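Local atomic coordinates of 3-dehydroquinate dehydratase (Zymomonas mobilis subsp. mobilis, PDB entry 6SMF), a protein that probably catalyses the trans-dehydration of 3-dehydroquinate to 3-dehydroshikimate through an enolate intermediate, a step of chorismate biosynthesis in the shikimate pathway. Residues A[30-33]-A[34-38]. Numbering follows the deposited sequence.
Sequences GHQT and LEDIA
Thr-33 and Asp-36 exchange two hydrogen bonds where the chain enters helix 34-48. The hydroxyl oxygen OG1 of Thr-33 accepts from the backbone N of Asp-36 at 3.2 Å, nearly straight at 171°. In return, OD2 of Asp-36 accepts from Thr-33 N, also at 3.2 Å; the N-H comes in over the carboxylate, 37° off its plane. With chi1 at 73°, OG1 of Thr-33 is tucked over the backbone, flanked by N and C, from where it can face the first turn. This reciprocal pairing is a capping box, with Thr-33 as N-cap; the negative carboxylate probably also interacts favourably with the helix dipole. A water accepts from Glu-35 N at 2.9 Å and bonds weakly to OG1, so the second amide of the helix is also satisfied. The first full helical turn closes with Ile-37 N donating to Thr-33 O at 3.3 Å. The extended side chain of Gln-32 lies against this turn: its CG is 4.0 Å from Asp-36 CB, while CD rests on Ile-37 CG1, Gln-32 and Ile-37 crossing about perpendicularly. Both touch Ala-136 of helix 136-147, and Ile-37 also packs on Leu-21 and on Leu-108, a predicted substrate-binding residue.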
ATOM      1  N   GLY A  30     -19.446  12.197 -29.898  1.00143.17           N
ATOM      2  CA  GLY A  30     -20.794  11.597 -30.061  1.00140.05           C
ATOM      3  C   GLY A  30     -21.995  12.533 -29.841  1.00132.00           C
ATOM      4  O   GLY A  30     -22.599  12.477 -28.759  1.00135.70           O
ATOM      5  N   HIS A  31     -22.338  13.320 -30.865  1.00126.12           N
ATOM      6  CA  HIS A  31     -23.591  14.069 -31.236  1.00127.79           C
ATOM      7  C   HIS A  31     -24.613  14.349 -30.121  1.00119.35           C
ATOM      8  O   HIS A  31     -25.081  15.501 -30.021  1.00118.92           O
ATOM      9  CB  HIS A  31     -24.323  13.468 -32.485  1.00132.01           C
ATOM     10  CG  HIS A  31     -23.528  13.620 -33.748  1.00134.45           C
ATOM     11  ND1 HIS A  31     -23.376  14.845 -34.368  1.00138.34           N
ATOM     12  CD2 HIS A  31     -22.717  12.754 -34.404  1.00136.43           C
ATOM     13  CE1 HIS A  31     -22.535  14.722 -35.380  1.00146.23           C
ATOM     14  NE2 HIS A  31     -22.111  13.441 -35.421  1.00142.70           N
ATOM     15  N   GLN A  32     -25.033  13.338 -29.374  1.00111.85           N
ATOM     16  CA  GLN A  32     -26.176  13.454 -28.431  1.00110.36           C
ATOM     17  C   GLN A  32     -25.822  14.339 -27.228  1.00105.98           C
ATOM     18  O   GLN A  32     -24.714  14.163 -26.672  1.00111.84           O
ATOM     19  CB  GLN A  32     -26.541  12.053 -27.976  1.00110.93           C
ATOM     20  CG  GLN A  32     -27.791  12.002 -27.128  1.00112.27           C
ATOM     21  CD  GLN A  32     -28.151  10.565 -26.873  1.00114.56           C
ATOM     22  OE1 GLN A  32     -27.355   9.831 -26.278  1.00118.77           O
ATOM     23  NE2 GLN A  32     -29.360  10.178 -27.266  1.00118.07           N
ATOM     24  N   THR A  33     -26.760  15.197 -26.797  1.00102.10           N
ATOM     25  CA  THR A  33     -26.594  16.219 -25.718  1.00 97.07           C
ATOM     26  C   THR A  33     -27.424  15.868 -24.483  1.00 93.28           C
ATOM     27  O   THR A  33     -28.247  14.953 -24.578  1.00 93.75           O
ATOM     28  CB  THR A  33     -27.033  17.617 -26.162  1.00 95.18           C
ATOM     29  OG1 THR A  33     -28.449  17.573 -26.212  1.00 99.52           O
ATOM     30  CG2 THR A  33     -26.459  18.014 -27.491  1.00 96.78           C
ATOM     31  N   LEU A  34     -27.226  16.597 -23.379  1.00 92.34           N
ATOM     32  CA  LEU A  34     -27.911  16.279 -22.093  1.00 90.63           C
ATOM     33  C   LEU A  34     -29.402  16.619 -22.247  1.00 94.09           C
ATOM     34  O   LEU A  34     -30.208  15.874 -21.666  1.00 91.03           O
ATOM     35  CB  LEU A  34     -27.251  16.997 -20.903  1.00 87.01           C
ATOM     36  CG  LEU A  34     -27.802  16.606 -19.522  1.00 85.21           C
ATOM     37  CD1 LEU A  34     -27.541  15.136 -19.202  1.00 82.03           C
ATOM     38  CD2 LEU A  34     -27.213  17.464 -18.405  1.00 83.99           C
ATOM     39  N   GLU A  35     -29.738  17.668 -23.006  1.00 99.76           N
ATOM     40  CA  GLU A  35     -31.148  18.043 -23.335  1.00108.05           C
ATOM     41  C   GLU A  35     -31.829  16.889 -24.099  1.00104.19           C
ATOM     42  O   GLU A  35     -32.943  16.456 -23.698  1.00107.66           O
ATOM     43  CB  GLU A  35     -31.249  19.329 -24.174  1.00120.78           C
ATOM     44  CG  GLU A  35     -31.329  20.623 -23.375  1.00129.53           C
ATOM     45  CD  GLU A  35     -32.626  20.892 -22.608  1.00135.58           C
ATOM     46  OE1 GLU A  35     -33.599  21.396 -23.261  1.00132.30           O
ATOM     47  OE2 GLU A  35     -32.656  20.605 -21.348  1.00120.76           O
ATOM     48  N   ASP A  36     -31.177  16.393 -25.148  1.00101.26           N
ATOM     49  CA  ASP A  36     -31.674  15.264 -25.982  1.00102.72           C
ATOM     50  C   ASP A  36     -32.080  14.113 -25.053  1.00 98.00           C
ATOM     51  O   ASP A  36     -33.132  13.511 -25.263  1.00101.67           O
ATOM     52  CB  ASP A  36     -30.641  14.781 -27.008  1.00103.15           C
ATOM     53  CG  ASP A  36     -30.384  15.703 -28.183  1.00107.96           C
ATOM     54  OD1 ASP A  36     -31.280  16.540 -28.539  1.00116.37           O
ATOM     55  OD2 ASP A  36     -29.293  15.552 -28.752  1.00112.19           O
ATOM     56  N   ILE A  37     -31.277  13.833 -24.038  1.00 92.83           N
ATOM     57  CA  ILE A  37     -31.507  12.709 -23.089  1.00 90.87           C
ATOM     58  C   ILE A  37     -32.712  13.048 -22.195  1.00 92.03           C
ATOM     59  O   ILE A  37     -33.556  12.137 -21.978  1.00 92.91           O
ATOM     60  CB  ILE A  37     -30.205  12.411 -22.316  1.00 83.22           C
ATOM     61  CG1 ILE A  37     -29.228  11.676 -23.230  1.00 82.55           C
ATOM     62  CG2 ILE A  37     -30.469  11.639 -21.039  1.00 79.71           C
ATOM     63  CD1 ILE A  37     -27.875  11.427 -22.623  1.00 81.32           C
ATOM     64  N   ALA A  38     -32.780  14.295 -21.709  1.00 93.79           N
ATOM     65  CA  ALA A  38     -33.922  14.858 -20.951  1.00 97.76           C
ATOM     66  C   ALA A  38     -35.210  14.687 -21.771  1.00102.39           C
ATOM     67  O   ALA A  38     -36.254  14.289 -21.192  1.00107.40           O
ATOM     68  CB  ALA A  38     -33.665  16.307 -20.606  1.00 97.79           C
TER
HETATM   69  O   HOH W   1     -27.865  19.757 -23.785  1.00 71.28           O